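Local coordinates for LPXTG cell wall surface protein (Streptococcus gordonii, PDB 7AVH) that forms two tandem SHIRT repeats of a streptococcal cell-wall-anchored adhesin, probably serving as an elongated stalk that sets how far its binding region projects from the bacterial surface, at residues 32-43 with 57-68; 84-92 with 108-118. All coordinates share one frame; numbering follows the deposited sequence.

Contact 1 (32-43 with 57-68); sequences LKDGSQATPTQP and FKSYDKTSETIN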
# COMPACT_ATOMS: atom_id res chain seq x y z
N LEU A 32 -12.30 -15.42 38.74
CA LEU A 32 -10.95 -15.05 39.19
C LEU A 32 -11.00 -14.52 40.60
O LEU A 32 -11.81 -13.67 40.95
CB LEU A 32 -10.38 -13.99 38.24
CG LEU A 32 -10.36 -14.38 36.75
CD1 LEU A 32 -9.63 -13.32 35.95
CD2 LEU A 32 -9.70 -15.70 36.52
N LYS A 33 -10.12 -15.10 41.41
CA LYS A 33 -10.05 -14.71 42.80
C LYS A 33 -9.57 -13.27 42.97
O LYS A 33 -8.57 -12.78 42.35
CB LYS A 33 -9.17 -15.72 43.55
CG LYS A 33 -8.95 -15.39 45.01
CD LYS A 33 -8.15 -16.43 45.63
CE LYS A 33 -8.06 -16.34 47.14
NZ LYS A 33 -7.11 -17.41 47.50
N ASP A 34 -10.21 -12.59 43.89
CA ASP A 34 -9.78 -11.24 44.27
C ASP A 34 -8.32 -11.27 44.73
O ASP A 34 -7.91 -12.14 45.52
CB ASP A 34 -10.73 -10.59 45.26
CG ASP A 34 -10.62 -9.08 45.35
OD1 ASP A 34 -10.06 -8.45 44.46
OD2 ASP A 34 -11.12 -8.53 46.29
N GLY A 35 -7.52 -10.31 44.27
CA GLY A 35 -6.10 -10.24 44.60
C GLY A 35 -5.20 -11.14 43.78
O GLY A 35 -3.97 -11.01 43.97
N SER A 36 -5.73 -11.99 42.89
CA SER A 36 -4.92 -12.84 42.01
C SER A 36 -4.40 -12.03 40.82
O SER A 36 -4.88 -10.91 40.56
CB SER A 36 -5.71 -14.06 41.49
OG SER A 36 -6.79 -13.71 40.65
N GLN A 37 -3.47 -12.60 40.08
CA GLN A 37 -2.96 -12.00 38.83
C GLN A 37 -3.82 -12.49 37.66
O GLN A 37 -4.01 -13.70 37.43
CB GLN A 37 -1.52 -12.44 38.54
CG GLN A 37 -0.48 -11.89 39.50
CD GLN A 37 -0.52 -10.38 39.46
OE1 GLN A 37 -0.18 -9.73 38.45
NE2 GLN A 37 -0.98 -9.82 40.57
N ALA A 38 -4.34 -11.56 36.89
CA ALA A 38 -5.01 -11.87 35.62
C ALA A 38 -4.04 -11.62 34.47
O ALA A 38 -3.37 -10.58 34.47
CB ALA A 38 -6.23 -11.06 35.51
N THR A 39 -3.98 -12.56 33.58
CA THR A 39 -3.20 -12.35 32.34
C THR A 39 -4.14 -12.59 31.17
O THR A 39 -4.93 -13.53 31.14
CB THR A 39 -1.99 -13.28 32.21
OG1 THR A 39 -2.48 -14.62 32.24
CG2 THR A 39 -0.96 -13.04 33.29
N PRO A 40 -4.04 -11.74 30.12
CA PRO A 40 -4.98 -11.80 29.04
C PRO A 40 -4.73 -13.08 28.23
O PRO A 40 -3.65 -13.61 28.11
CB PRO A 40 -4.66 -10.51 28.24
CG PRO A 40 -3.25 -10.21 28.58
CD PRO A 40 -3.11 -10.64 30.05
N THR A 41 -5.81 -13.57 27.63
CA THR A 41 -5.78 -14.70 26.72
C THR A 41 -5.19 -14.20 25.38
O THR A 41 -5.73 -13.25 24.81
CB THR A 41 -7.17 -15.25 26.48
OG1 THR A 41 -7.78 -15.57 27.74
CG2 THR A 41 -7.16 -16.45 25.55
N GLN A 42 -4.19 -14.90 24.89
CA GLN A 42 -3.66 -14.53 23.55
C GLN A 42 -4.67 -14.93 22.50
O GLN A 42 -5.34 -15.93 22.60
CB GLN A 42 -2.33 -15.24 23.31
CG GLN A 42 -1.25 -14.65 24.16
CD GLN A 42 -0.87 -13.23 23.80
OE1 GLN A 42 -0.66 -12.96 22.65
NE2 GLN A 42 -0.75 -12.34 24.77
N PRO A 43 -4.75 -14.12 21.40
CA PRO A 43 -5.59 -14.49 20.28
C PRO A 43 -5.16 -15.85 19.67
O PRO A 43 -3.99 -16.24 19.76
CB PRO A 43 -5.34 -13.32 19.31
CG PRO A 43 -4.96 -12.15 20.23
CD PRO A 43 -4.06 -12.84 21.22
N PHE A 57 -1.10 -8.98 15.16
CA PHE A 57 -1.31 -8.66 16.58
C PHE A 57 0.00 -8.15 17.16
O PHE A 57 1.06 -8.81 17.01
CB PHE A 57 -1.80 -9.90 17.32
CG PHE A 57 -2.18 -9.56 18.78
CD1 PHE A 57 -3.18 -8.69 19.05
CD2 PHE A 57 -1.49 -10.12 19.81
CE1 PHE A 57 -3.56 -8.36 20.31
CE2 PHE A 57 -1.87 -9.81 21.13
CZ PHE A 57 -2.90 -8.96 21.34
N LYS A 58 -0.08 -7.04 17.90
CA LYS A 58 1.08 -6.45 18.56
C LYS A 58 1.18 -6.99 20.00
O LYS A 58 2.09 -7.72 20.29
CB LYS A 58 0.99 -4.93 18.52
CG LYS A 58 2.13 -4.11 19.07
CD LYS A 58 1.85 -2.62 18.94
CE LYS A 58 3.12 -1.85 19.16
NZ LYS A 58 3.83 -2.42 20.32
N SER A 59 0.23 -6.58 20.85
CA SER A 59 0.28 -6.93 22.28
C SER A 59 -0.95 -6.37 22.92
O SER A 59 -1.67 -5.52 22.36
CB SER A 59 1.49 -6.34 22.94
OG SER A 59 1.47 -4.91 22.94
N TYR A 60 -1.16 -6.82 24.17
CA TYR A 60 -2.09 -6.13 25.07
C TYR A 60 -1.36 -4.94 25.73
O TYR A 60 -0.13 -4.96 25.89
CB TYR A 60 -2.62 -7.13 26.10
CG TYR A 60 -3.56 -8.16 25.48
CD1 TYR A 60 -4.85 -7.79 25.16
CD2 TYR A 60 -3.14 -9.43 25.18
CE1 TYR A 60 -5.69 -8.66 24.53
CE2 TYR A 60 -4.00 -10.35 24.58
CZ TYR A 60 -5.29 -9.96 24.27
OH TYR A 60 -6.16 -10.84 23.66
N ASP A 61 -2.17 -4.05 26.26
CA ASP A 61 -1.69 -2.84 26.92
C ASP A 61 -0.91 -3.15 28.21
O ASP A 61 -0.06 -2.36 28.63
CB ASP A 61 -2.87 -1.90 27.15
CG ASP A 61 -4.02 -2.37 28.04
OD1 ASP A 61 -4.33 -3.57 28.06
OD2 ASP A 61 -4.67 -1.47 28.58
N LYS A 62 -1.33 -4.23 28.84
CA LYS A 62 -0.79 -4.74 30.13
C LYS A 62 -0.57 -6.24 29.94
O LYS A 62 -1.45 -6.89 29.36
CB LYS A 62 -1.81 -4.44 31.23
CG LYS A 62 -1.92 -2.96 31.62
CD LYS A 62 -2.90 -2.70 32.73
CE LYS A 62 -4.23 -2.23 32.19
NZ LYS A 62 -4.89 -3.27 31.35
N THR A 63 0.53 -6.77 30.35
CA THR A 63 0.63 -8.24 30.19
C THR A 63 0.07 -8.97 31.42
O THR A 63 -0.08 -10.19 31.34
CB THR A 63 2.02 -8.64 29.76
OG1 THR A 63 2.85 -8.14 30.77
CG2 THR A 63 2.49 -8.04 28.44
N SER A 64 -0.32 -8.25 32.45
CA SER A 64 -0.99 -8.81 33.62
C SER A 64 -1.54 -7.67 34.43
O SER A 64 -1.09 -6.56 34.29
CB SER A 64 -0.07 -9.67 34.40
OG SER A 64 0.95 -8.86 34.93
N GLU A 65 -2.43 -8.01 35.33
CA GLU A 65 -2.91 -7.03 36.29
C GLU A 65 -3.41 -7.78 37.51
O GLU A 65 -3.93 -8.87 37.38
CB GLU A 65 -4.07 -6.22 35.74
CG GLU A 65 -4.40 -5.00 36.58
CD GLU A 65 -5.30 -4.10 35.75
OE1 GLU A 65 -6.55 -4.32 35.82
OE2 GLU A 65 -4.79 -3.17 35.11
N THR A 66 -3.28 -7.13 38.65
CA THR A 66 -3.80 -7.64 39.91
C THR A 66 -5.30 -7.35 39.95
O THR A 66 -5.74 -6.21 39.74
CB THR A 66 -3.07 -7.01 41.08
OG1 THR A 66 -1.69 -7.33 41.03
CG2 THR A 66 -3.62 -7.50 42.39
N ILE A 67 -6.10 -8.37 40.20
CA ILE A 67 -7.55 -8.16 40.42
C ILE A 67 -7.71 -7.47 41.79
O ILE A 67 -7.17 -7.97 42.84
CB ILE A 67 -8.29 -9.52 40.41
CG1 ILE A 67 -8.19 -10.25 39.07
CG2 ILE A 67 -9.75 -9.34 40.79
CD1 ILE A 67 -8.81 -9.48 37.90
N ASN A 68 -8.30 -6.31 41.82
CA ASN A 68 -8.43 -5.53 43.06
C ASN A 68 -9.85 -5.04 43.18
O ASN A 68 -10.15 -3.86 42.83
CB ASN A 68 -7.41 -4.41 43.17
CG ASN A 68 -7.37 -3.87 44.58
OD1 ASN A 68 -7.91 -4.45 45.54
ND2 ASN A 68 -6.73 -2.72 44.71
O HOH W 1 0.54 -9.35 24.98
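Pro40 sets its CB over one face of the Tyr60 ring, 3.7 Å from the Tyr60 ring centroid and 15° off the ring normal, displaced toward the rim. The opposite face of that ring meets the CZ rim of Phe57, and the amide nitrogen of Gln42 comes to its edge, in the ring plane. With CG beside its own backbone N (chi1 -70°), Tyr60 swings its hydroxyl across to the 32-43 segment, where OH makes a weak bond of 2.7 Å to Thr41 O. In the conformer given, Pro43 CG stands 3.8 Å from the Phe57 ring centroid, almost exactly on the normal, while Trp78 meets this ring edge-to-face. Gln42, folded at chi2 (-67°), turns its amide toward strand 57-60, and one water bridges Gln42 NE2 to the backbone N of Tyr60.

Farther along, the segments pair as a two-stranded antiparallel ribbon. Ala38 and Glu65 form the hydrogen-bonded pair, Ala38 N to Glu65 O at 2.8 Å with the return bond from Glu65 N; Ile67 N then donates to Ser36 O. Beside it, in the non-hydrogen-bonded pair, Gln37 NE2 donates in its amide plane to Thr66 OG1 at 2.6 Å. Ile67, buried, brings CD1 to 3.9 Å from Ala38 CB and also packs on Tyr2 and Ala72. The type II turn Lys33-Ser36 leads into the ribbon: Ser36 OG donates to Lys33 O at 2.6 Å on a lone pair, and Gly35 N donates to Ile67 O from above the carbonyl plane. Proline-aromatic CH-pi packing, chiefly that of Pro40, therefore joins 40-43 to strand 53-60 without backbone pairing, while backbone bonds hold the 37-38/65-66 ribbon of this SHIRT domain.

Contact 2 (84-92 with 108-118); sequences PTYKATHEF and LLPADQTDLKD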
# COMPACT_ATOMS: atom_id res chain seq x y z
N PRO A 84 1.15 -5.45 -1.12
CA PRO A 84 2.16 -5.01 -2.08
C PRO A 84 1.63 -4.09 -3.18
O PRO A 84 0.55 -4.33 -3.70
CB PRO A 84 2.70 -6.33 -2.68
CG PRO A 84 2.55 -7.23 -1.47
CD PRO A 84 1.16 -6.92 -0.96
N THR A 85 2.35 -3.01 -3.39
CA THR A 85 2.04 -2.05 -4.50
C THR A 85 3.06 -2.18 -5.61
O THR A 85 4.11 -2.77 -5.46
CB THR A 85 1.98 -0.62 -3.96
OG1 THR A 85 3.22 -0.31 -3.33
CG2 THR A 85 0.86 -0.45 -2.95
N TYR A 86 2.77 -1.49 -6.70
CA TYR A 86 3.56 -1.59 -7.96
C TYR A 86 3.85 -0.19 -8.46
O TYR A 86 3.29 0.80 -7.96
CB TYR A 86 2.79 -2.47 -8.93
CG TYR A 86 2.63 -3.88 -8.42
CD1 TYR A 86 3.65 -4.80 -8.54
CD2 TYR A 86 1.52 -4.28 -7.73
CE1 TYR A 86 3.55 -6.07 -8.03
CE2 TYR A 86 1.44 -5.56 -7.13
CZ TYR A 86 2.45 -6.47 -7.31
OH TYR A 86 2.40 -7.73 -6.75
N LYS A 87 4.65 -0.17 -9.52
CA LYS A 87 5.06 1.08 -10.18
C LYS A 87 4.55 1.09 -11.62
O LYS A 87 4.30 0.08 -12.22
CB LYS A 87 6.60 1.20 -10.19
CG LYS A 87 7.19 1.27 -8.80
CD LYS A 87 8.69 1.56 -8.85
CE LYS A 87 9.29 1.56 -7.45
NZ LYS A 87 10.76 1.69 -7.46
N ALA A 88 4.50 2.31 -12.15
CA ALA A 88 4.36 2.51 -13.60
C ALA A 88 5.51 3.35 -14.08
O ALA A 88 5.74 4.41 -13.57
CB ALA A 88 3.05 3.19 -13.90
N THR A 89 6.26 2.78 -15.05
CA THR A 89 7.44 3.43 -15.58
C THR A 89 7.19 3.85 -17.04
O THR A 89 6.23 3.41 -17.66
CB THR A 89 8.60 2.41 -15.45
OG1 THR A 89 8.28 1.23 -16.17
CG2 THR A 89 8.82 2.01 -13.97
N HIS A 90 8.17 4.63 -17.51
CA HIS A 90 8.08 5.24 -18.86
C HIS A 90 9.38 4.99 -19.54
O HIS A 90 10.46 4.97 -18.99
CB HIS A 90 7.80 6.75 -18.68
CG HIS A 90 6.59 7.11 -17.90
ND1 HIS A 90 6.58 7.08 -16.50
CD2 HIS A 90 5.36 7.50 -18.26
CE1 HIS A 90 5.39 7.46 -16.10
NE2 HIS A 90 4.57 7.69 -17.13
N GLU A 91 9.23 5.06 -20.89
CA GLU A 91 10.38 5.03 -21.80
C GLU A 91 10.02 5.86 -23.05
O GLU A 91 8.87 5.90 -23.39
CB GLU A 91 10.67 3.61 -22.25
CG GLU A 91 11.62 3.32 -23.35
CD GLU A 91 11.78 1.87 -23.74
OE1 GLU A 91 11.04 0.92 -23.21
OE2 GLU A 91 12.73 1.69 -24.58
N PHE A 92 11.02 6.48 -23.61
CA PHE A 92 10.84 7.17 -24.92
C PHE A 92 11.66 6.49 -25.99
O PHE A 92 12.77 6.02 -25.78
CB PHE A 92 11.33 8.60 -24.80
CG PHE A 92 10.52 9.54 -23.96
CD1 PHE A 92 9.19 9.33 -23.69
CD2 PHE A 92 11.09 10.73 -23.56
CE1 PHE A 92 8.41 10.29 -23.00
CE2 PHE A 92 10.34 11.70 -22.88
CZ PHE A 92 8.99 11.50 -22.61
N LEU A 108 13.06 14.77 -20.63
CA LEU A 108 11.64 14.95 -20.35
C LEU A 108 10.95 13.63 -19.95
O LEU A 108 9.75 13.62 -19.77
CB LEU A 108 10.93 15.55 -21.58
CG LEU A 108 11.42 16.96 -21.97
CD1 LEU A 108 10.85 17.32 -23.35
CD2 LEU A 108 11.06 17.96 -20.93
N LEU A 109 11.74 12.57 -19.79
CA LEU A 109 11.11 11.30 -19.42
C LEU A 109 10.43 11.46 -18.05
O LEU A 109 11.12 11.86 -17.08
CB LEU A 109 12.17 10.21 -19.32
CG LEU A 109 11.59 8.83 -19.12
CD1 LEU A 109 10.83 8.36 -20.40
CD2 LEU A 109 12.70 7.89 -18.81
N PRO A 110 9.15 11.12 -17.90
CA PRO A 110 8.51 11.30 -16.58
C PRO A 110 9.13 10.37 -15.54
O PRO A 110 9.63 9.32 -15.82
CB PRO A 110 7.06 10.92 -16.85
CG PRO A 110 6.89 11.21 -18.31
CD PRO A 110 8.16 10.77 -18.91
N ALA A 111 8.96 10.82 -14.30
CA ALA A 111 9.26 10.02 -13.13
C ALA A 111 8.40 8.75 -13.06
O ALA A 111 7.25 8.72 -13.54
CB ALA A 111 9.01 10.89 -11.90
N ASP A 112 8.92 7.73 -12.37
CA ASP A 112 8.08 6.56 -12.11
C ASP A 112 6.88 6.96 -11.20
O ASP A 112 7.04 7.85 -10.33
CB ASP A 112 8.84 5.49 -11.38
CG ASP A 112 9.99 4.87 -12.07
OD1 ASP A 112 10.14 5.11 -13.30
OD2 ASP A 112 10.72 4.10 -11.43
N GLN A 113 5.75 6.39 -11.48
CA GLN A 113 4.59 6.45 -10.57
C GLN A 113 4.72 5.29 -9.59
O GLN A 113 4.99 4.19 -9.98
CB GLN A 113 3.29 6.38 -11.30
CG GLN A 113 3.12 7.42 -12.37
CD GLN A 113 1.90 7.10 -13.18
OE1 GLN A 113 0.98 6.37 -12.76
NE2 GLN A 113 1.84 7.64 -14.37
N THR A 114 4.63 5.59 -8.33
CA THR A 114 4.83 4.56 -7.28
C THR A 114 3.55 4.36 -6.48
O THR A 114 2.61 5.13 -6.51
CB THR A 114 6.02 4.98 -6.43
OG1 THR A 114 5.74 6.16 -5.68
CG2 THR A 114 7.33 5.15 -7.17
N ASP A 115 3.61 3.26 -5.70
CA ASP A 115 2.58 2.94 -4.67
C ASP A 115 1.22 2.71 -5.32
O ASP A 115 0.19 3.08 -4.77
CB ASP A 115 2.50 4.02 -3.60
CG ASP A 115 3.85 4.48 -3.10
OD1 ASP A 115 4.44 3.75 -2.29
OD2 ASP A 115 4.31 5.57 -3.58
N LEU A 116 1.22 2.13 -6.53
CA LEU A 116 -0.04 1.82 -7.23
C LEU A 116 -0.61 0.51 -6.69
O LEU A 116 0.08 -0.50 -6.62
CB LEU A 116 0.21 1.72 -8.73
CG LEU A 116 0.88 2.93 -9.42
CD1 LEU A 116 0.97 2.72 -10.90
CD2 LEU A 116 0.16 4.19 -9.08
N LYS A 117 -1.88 0.52 -6.36
CA LYS A 117 -2.55 -0.68 -5.86
C LYS A 117 -2.76 -1.72 -6.94
O LYS A 117 -3.09 -1.41 -8.10
CB LYS A 117 -3.88 -0.30 -5.22
CG LYS A 117 -3.64 0.46 -3.93
CD LYS A 117 -4.87 0.64 -3.09
CE LYS A 117 -4.64 1.58 -1.93
NZ LYS A 117 -5.96 1.77 -1.30
N ASP A 118 -2.56 -2.96 -6.56
CA ASP A 118 -2.91 -4.09 -7.44
C ASP A 118 -4.39 -3.98 -7.84
O ASP A 118 -5.28 -3.67 -6.98
CB ASP A 118 -2.62 -5.45 -6.79
CG ASP A 118 -2.30 -6.58 -7.79
OD1 ASP A 118 -2.31 -6.31 -8.99
OD2 ASP A 118 -1.98 -7.72 -7.37
O HOH W 2 -1.97 -3.14 -3.59
O HOH W 3 5.52 1.18 -5.26
O HOH W 4 -0.06 -8.50 -5.72
O HOH W 5 11.18 4.20 -8.76
O HOH W 6 9.22 6.53 -15.46
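His90 turns CG beside its backbone N (chi1 -57°), laying its ring against Pro110, whereas Leu109 takes CG anti to N (chi1 -173°) and places CD1 over one face of Phe92. Pro110 CB stands 3.8 Å from the His90 ring centroid, over its centre, and Leu109 CD1 lies 3.8 Å from the Phe92 ring centroid. These two CH-pi contacts join the later part of strand 85-92 to loop 108-112, ahead of strand 113-117. A water in the His90 ring plane lies 2.9 Å from His90 ND1 and donates to Pro110 O and Asp112 OD1; His90 NE2 is bonded to Thr125 N.

Between the strands the backbone bonds come in two antiparallel hydrogen-bonded pairs, Tyr86 with Leu116 and Ala88 with Gln113. A G1 bulge separates them: Asp115, with positive phi, and Leu116 both face Tyr86. On the face carrying Ala88, Gln113 and Leu116, Leu116 CD1 packs 3.7 Å from Ala88 CB, and Gln113 NE2 is held by Thr123 O and Thr125 OG1. At the far end a water bridges Tyr86 OH and Asp118 OD2, while Asp118 OD1 takes a hydrogen bond from Gly153 N. In this second SHIRT domain, where strand 156-166 flanks strand 85-92 on its other side, the join thus rests on backbone bonds and apolar packing, with water linking Lys87 NZ to Asp112 OD2, their charged atoms not in direct contact.

In the fold
Contacts 1 and 2 belong to successive SHIRT domains and follow in series along the chain, contact 1 closing before contact 2 opens. Their centres are about 48 Å apart and their nearest atoms about 16 Å, without touching, consistent with an extended, rod-like tandem. What joins them is the long, interrupted strand 72-94: it pairs with strand 53-60, which carries one side of contact 1, and its latter part is itself one side of contact 2. No active site is known here; a Tris molecule, probably from the crystallisation liquor, hydrogen-bonds Glu91 OE1 in contact 2, which also pairs with His157. Such end-to-end linkage of repeats fits a stalk whose length could vary with repeat number.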